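PDB 3D1L: putative NADP oxidoreductase BF3122 from Bacteroides fragilis, which probably acts as an NADP-dependent oxidoreductase, with a Rossmann-type nucleotide-binding domain joined to a helical domain, though its substrate is not established. Local coordinates for residues B[166-169]-B[170-173]; B[178-181]-B[182-186]; B[67-70]-B[71-74]. All blocks are in the same frame, centred on the assembly; numbering follows the deposited sequence. Where two conformers were deposited one is given.

Contact 1: residues B[166-169]-B[170-173]; sequences ADSE and QRKS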
# COMPACT_ATOMS: atom_id res chain seq x y z
N ALA B 166 -19.35 21.11 2.59
CA ALA B 166 -20.11 19.86 2.77
C ALA B 166 -20.81 19.86 4.13
O ALA B 166 -20.27 20.42 5.10
CB ALA B 166 -19.19 18.64 2.59
N ASP B 167 -22.00 19.28 4.21
CA ASP B 167 -22.78 19.11 5.44
C ASP B 167 -22.23 17.98 6.32
O ASP B 167 -21.43 17.17 5.84
CB ASP B 167 -24.22 18.75 5.10
CG ASP B 167 -25.04 19.96 4.73
OD1 ASP B 167 -24.52 21.10 4.84
OD2 ASP B 167 -26.22 19.77 4.36
N SER B 168 -22.72 17.88 7.55
CA SER B 168 -22.24 16.85 8.46
C SER B 168 -22.59 15.46 7.92
O SER B 168 -21.84 14.49 8.11
CB SER B 168 -22.77 17.06 9.88
OG SER B 168 -21.98 18.02 10.58
N GLU B 169 -23.73 15.41 7.22
CA GLU B 169 -24.29 14.21 6.64
C GLU B 169 -23.44 13.74 5.46
O GLU B 169 -23.00 12.60 5.43
CB GLU B 169 -25.76 14.44 6.24
CG GLU B 169 -26.42 13.27 5.50
CD GLU B 169 -27.95 13.35 5.46
OE1 GLU B 169 -28.52 14.46 5.64
OE2 GLU B 169 -28.60 12.29 5.24
N GLN B 170 -23.17 14.62 4.50
CA GLN B 170 -22.21 14.28 3.44
C GLN B 170 -20.86 13.86 4.02
O GLN B 170 -20.23 12.95 3.50
CB GLN B 170 -21.98 15.46 2.49
CG GLN B 170 -23.14 15.88 1.55
CD GLN B 170 -22.87 17.25 0.91
OE1 GLN B 170 -22.44 18.18 1.60
NE2 GLN B 170 -23.11 17.37 -0.39
N ARG B 171 -20.41 14.52 5.08
CA ARG B 171 -19.04 14.32 5.59
C ARG B 171 -18.91 12.94 6.28
O ARG B 171 -17.91 12.25 6.15
CB ARG B 171 -18.62 15.48 6.50
CG ARG B 171 -17.18 15.38 7.03
CD ARG B 171 -16.79 16.53 7.96
NE ARG B 171 -17.58 16.58 9.20
CZ ARG B 171 -18.56 17.44 9.43
NH1 ARG B 171 -18.87 18.35 8.51
NH2 ARG B 171 -19.21 17.41 10.59
N LYS B 172 -19.94 12.54 7.02
CA LYS B 172 -19.98 11.20 7.57
C LYS B 172 -19.86 10.15 6.47
O LYS B 172 -19.09 9.21 6.60
CB LYS B 172 -21.25 10.96 8.39
CG LYS B 172 -20.99 10.80 9.86
CD LYS B 172 -21.89 9.73 10.51
CE LYS B 172 -23.38 10.11 10.42
NZ LYS B 172 -24.25 8.99 10.92
N SER B 173 -20.64 10.33 5.40
CA SER B 173 -20.62 9.47 4.23
C SER B 173 -19.22 9.33 3.62
O SER B 173 -18.78 8.22 3.31
CB SER B 173 -21.58 10.02 3.19
OG SER B 173 -22.93 9.74 3.55
O HOH W 1 -17.55 19.59 6.12
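Ala166 CB packs 3.4 Å from Gln170 OE1, where the chain turns out of strand 163-165 into helix 168-198. A small methyl lets the amide lie close to the backbone here. Ala166 O accepts a hydrogen bond from a water 3.0 Å away, which itself accepts one from Arg171 NH1. Asp167 holds the N-cap position, and its backbone N donates to Gln170 OE1 (2.9 Å, in the carbonyl plane of the amide). This resembles the return bond of a capping box, but the Asp167 side chain makes no capping bond and the box is not complete; a glutamine three residues on is long enough to fold back and satisfy an amide that the helix itself cannot. Asp167 O meanwhile accepts from Arg171 N, opening the helical bonding. At Ser168 two side chains bond to each other. Arg171 runs out straight, CG anti to the backbone N, then bends at chi3 (63°) so that its guanidinium lies with one face over Ser168 CA. Arg171 NH2 reaches Ser168 OG at 2.8 Å from a direction tilted out of the guanidinium plane. Serine suits the place because its short hydroxyl also bonds Glu142 and Met107. Glu169 contributes through its backbone, its O taking Ser173 N at 3.3 Å and Ser173 OG weakly. Around this first turn, Ala166 pairs with Ile141 of strand 139-143, Arg171 forms a salt bridge with Glu142 and packs on Val119 and Tyr121 of strand 117-122, while Lys172 reaches Asn240 of the second subunit.

Contact 2: residues B[178-181]-B[182-186]; sequences AVFT and CNFTN. With MPR (2-mercapto-propion aldehyde), chain E.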
# COMPACT_ATOMS: atom_id res chain seq x y z
N ALA B 178 -13.88 6.54 3.28
CA ALA B 178 -12.44 6.74 3.51
C ALA B 178 -11.90 5.69 4.46
O ALA B 178 -10.72 5.39 4.44
CB ALA B 178 -12.17 8.16 4.10
N VAL B 179 -12.74 5.18 5.36
CA VAL B 179 -12.21 4.14 6.25
C VAL B 179 -11.86 2.89 5.42
O VAL B 179 -10.78 2.28 5.61
CB VAL B 179 -13.15 3.81 7.45
CG1 VAL B 179 -12.65 2.54 8.18
CG2 VAL B 179 -13.25 4.97 8.42
N PHE B 180 -12.76 2.50 4.51
CA PHE B 180 -12.44 1.43 3.53
C PHE B 180 -11.23 1.78 2.71
O PHE B 180 -10.27 1.02 2.57
CB PHE B 180 -13.63 1.17 2.59
CG PHE B 180 -14.74 0.41 3.24
CD1 PHE B 180 -14.74 -0.98 3.24
CD2 PHE B 180 -15.77 1.08 3.90
CE1 PHE B 180 -15.78 -1.70 3.86
CE2 PHE B 180 -16.81 0.37 4.53
CZ PHE B 180 -16.80 -1.02 4.50
N THR B 181 -11.29 2.97 2.13
CA THR B 181 -10.27 3.36 1.17
C THR B 181 -8.88 3.42 1.77
O THR B 181 -7.92 3.04 1.10
CB THR B 181 -10.60 4.70 0.51
OG1 THR B 181 -11.81 4.53 -0.25
CG2 THR B 181 -9.49 5.09 -0.44
N CYS B 182 -8.76 3.93 2.99
CA CYS B 182 -7.44 4.19 3.59
C CYS B 182 -7.08 3.22 4.70
O CYS B 182 -5.97 2.67 4.73
CB CYS B 182 -7.40 5.57 4.23
SG CYS B 182 -7.58 7.02 3.15
N ASN B 183 -7.98 3.10 5.67
CA ASN B 183 -7.68 2.36 6.90
C ASN B 183 -7.60 0.88 6.62
O ASN B 183 -6.63 0.23 7.02
CB ASN B 183 -8.76 2.62 7.96
CG ASN B 183 -8.79 4.06 8.44
OD1 ASN B 183 -9.74 4.47 9.10
ND2 ASN B 183 -7.75 4.84 8.12
N PHE B 184 -8.63 0.33 5.97
CA PHE B 184 -8.70 -1.11 5.69
C PHE B 184 -7.67 -1.52 4.63
O PHE B 184 -7.14 -2.63 4.65
CB PHE B 184 -10.11 -1.55 5.26
CG PHE B 184 -11.17 -1.34 6.33
CD1 PHE B 184 -10.81 -1.07 7.65
CD2 PHE B 184 -12.52 -1.44 6.02
CE1 PHE B 184 -11.79 -0.89 8.63
CE2 PHE B 184 -13.51 -1.28 6.99
CZ PHE B 184 -13.14 -1.00 8.31
N THR B 185 -7.43 -0.63 3.67
CA THR B 185 -6.41 -0.86 2.65
C THR B 185 -5.03 -0.97 3.28
O THR B 185 -4.30 -1.92 3.01
CB THR B 185 -6.43 0.27 1.62
OG1 THR B 185 -7.59 0.12 0.77
CG2 THR B 185 -5.15 0.19 0.73
N ASN B 186 -4.67 -0.02 4.13
CA ASN B 186 -3.37 -0.09 4.81
C ASN B 186 -3.28 -1.36 5.65
O ASN B 186 -2.22 -1.98 5.71
CB ASN B 186 -3.09 1.16 5.67
CG ASN B 186 -1.72 1.13 6.29
OD1 ASN B 186 -0.72 1.49 5.64
ND2 ASN B 186 -1.64 0.66 7.53
C1 MPR E . -10.19 8.20 8.12
O MPR E . -10.20 7.38 9.08
C2 MPR E . -9.58 8.00 6.76
C3 MPR E . -9.24 9.25 5.96
S3 MPR E . -7.87 8.96 4.80
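Phe180 and Phe184 form an edge-to-face aromatic pair along one side of helix 168-198, whose other side lines a ligand pocket; a pi-type turn widens the helix here. The helix runs into the helical domain, related to the C-terminal domains of the 6-phosphogluconate dehydrogenase type, and packs against the second subunit. The wide turn shows in Val179 O, which accepts Phe184 N, five residues on, at 2.9 Å and Asn183 N only weakly. The edge of Phe184 meets the face of Phe180, centroids 5.1 Å apart and planes at 79°. Val179 lies over a face of the Phe184 ring: with CG1 anti to the backbone N (chi1 170°), that methyl makes a CH-pi contact 3.8 Å from the ring centroid. A beta-branched residue suits this place, since its second methyl, CG2, turns to the pocket. Tyr255 of the second subunit packs edge-to-face with Phe184 as well. Thr185 folds its hydroxyl back on the helix, OG1 donating to Thr181 O at 3.0 Å. In the pocket Ala178, small enough to admit the ligand, sets CB 3.6 Å from C3 of 2-mercapto-propion aldehyde, whose S3 is bonded to Cys182 SG in a disulfide stretched to 2.6 Å in the model.

Contact 3: residues B[67-70]-B[71-74]; sequences PYAK and LYIV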
# COMPACT_ATOMS: atom_id res chain seq x y z
N PRO B 67 -6.26 32.89 25.15
CA PRO B 67 -7.66 33.26 24.89
C PRO B 67 -7.84 34.37 23.85
O PRO B 67 -8.98 34.87 23.69
CB PRO B 67 -8.12 33.77 26.26
CG PRO B 67 -6.90 34.42 26.81
CD PRO B 67 -5.70 33.62 26.30
N TYR B 68 -6.78 34.75 23.15
CA TYR B 68 -6.81 35.97 22.33
C TYR B 68 -6.81 35.71 20.81
O TYR B 68 -6.85 36.65 20.02
CB TYR B 68 -5.70 36.96 22.73
CG TYR B 68 -5.66 37.23 24.22
CD1 TYR B 68 -6.71 37.89 24.87
CD2 TYR B 68 -4.57 36.82 24.97
CE1 TYR B 68 -6.67 38.12 26.25
CE2 TYR B 68 -4.52 37.05 26.33
CZ TYR B 68 -5.57 37.70 26.97
OH TYR B 68 -5.48 37.90 28.34
N ALA B 69 -6.83 34.43 20.43
CA ALA B 69 -6.78 34.00 19.04
C ALA B 69 -8.14 34.07 18.36
O ALA B 69 -9.20 34.08 19.02
CB ALA B 69 -6.20 32.57 18.95
N LYS B 70 -8.10 34.08 17.04
CA LYS B 70 -9.28 34.16 16.18
C LYS B 70 -9.81 32.78 15.80
O LYS B 70 -11.01 32.59 15.59
CB LYS B 70 -8.90 34.98 14.93
CG LYS B 70 -9.91 34.99 13.79
CD LYS B 70 -11.22 35.66 14.11
CE LYS B 70 -12.25 35.22 13.05
NZ LYS B 70 -13.63 35.76 13.21
N LEU B 71 -8.91 31.81 15.72
CA LEU B 71 -9.28 30.48 15.30
C LEU B 71 -8.68 29.43 16.21
O LEU B 71 -7.47 29.42 16.45
CB LEU B 71 -8.87 30.24 13.83
CG LEU B 71 -9.22 28.86 13.25
CD1 LEU B 71 -10.74 28.72 13.14
CD2 LEU B 71 -8.57 28.64 11.88
N TYR B 72 -9.55 28.55 16.71
CA TYR B 72 -9.18 27.44 17.54
C TYR B 72 -9.50 26.14 16.80
O TYR B 72 -10.67 25.84 16.52
CB TYR B 72 -9.94 27.52 18.86
CG TYR B 72 -9.49 28.70 19.70
CD1 TYR B 72 -8.50 28.54 20.66
CD2 TYR B 72 -10.05 29.98 19.53
CE1 TYR B 72 -8.06 29.61 21.44
CE2 TYR B 72 -9.63 31.06 20.32
CZ TYR B 72 -8.63 30.85 21.26
OH TYR B 72 -8.17 31.86 22.03
N ILE B 73 -8.45 25.40 16.45
CA ILE B 73 -8.60 24.14 15.71
C ILE B 73 -8.50 22.98 16.67
O ILE B 73 -7.45 22.74 17.28
CB ILE B 73 -7.55 23.98 14.60
CG1 ILE B 73 -7.59 25.19 13.64
CG2 ILE B 73 -7.80 22.61 13.86
CD1 ILE B 73 -6.49 25.21 12.60
N VAL B 74 -9.62 22.28 16.84
CA VAL B 74 -9.74 21.26 17.86
C VAL B 74 -9.68 19.89 17.19
O VAL B 74 -10.50 19.56 16.33
CB VAL B 74 -11.03 21.47 18.71
CG1 VAL B 74 -11.12 20.46 19.83
CG2 VAL B 74 -11.09 22.94 19.24
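Tyr72, at the start of strand 71-74, sends its ring back along the preceding loop so that the hydroxyl reaches the backbone of residues 67-69. With CG anti to the carbonyl carbon (chi1 -68°), the ring runs so that Ala69 CB stands off its plane, above the hydroxyl end and 3.8 Å from Tyr72 CZ; a methyl is small enough to lie there. Pro67 C meets the ring at its edge, 3.1 Å from Tyr72 OH. Ala69 N gives Tyr72 OH a weak hydrogen bond of 3.3 Å, and Asn66 O also bonds it. Leu71, apolar and branched, turns its end away from the loop to fit between strand 97-100 and helix 146-157, packing on Leu97, Val99, Leu152 and Ile155. Lys70, long and flexible, bends at chi2 (65°) and carries its ammonium from the strand's edge to Glu95 O and, by a cation-pi contact, to the ring of Phe151. Strand 71-74 is an inner, parallel strand of the Rossmann-type sheet, flanked by strands 12-16 and 97-100. A tyrosine is fitting at its entrance: the ring is apolar enough to be buried, and its hydroxyl, accepting from one peptide and donating to another, ties the loop to the strand.

How the contacts relate
Contacts 1 and 2 share helix 168-198 in series, with centres 18 Å apart and nearest atoms about 5 Å apart. Contact 1 anchors the start of the helix on the sheet; contact 2 lies further along, where the helix becomes part of the helical domain, and both touch the second subunit. His175, between them, joins Ala178, Val179, Cys182 and Asn183 in the pocket for 2-mercapto-propion aldehyde, and the side chain of Arg171 in contact 1 is about 10 Å from a bound copy. Contact 3 lies instead in the Rossmann-type domain, its centre 24 Å from that of contact 1 and 31 Å from that of contact 2, and touches neither.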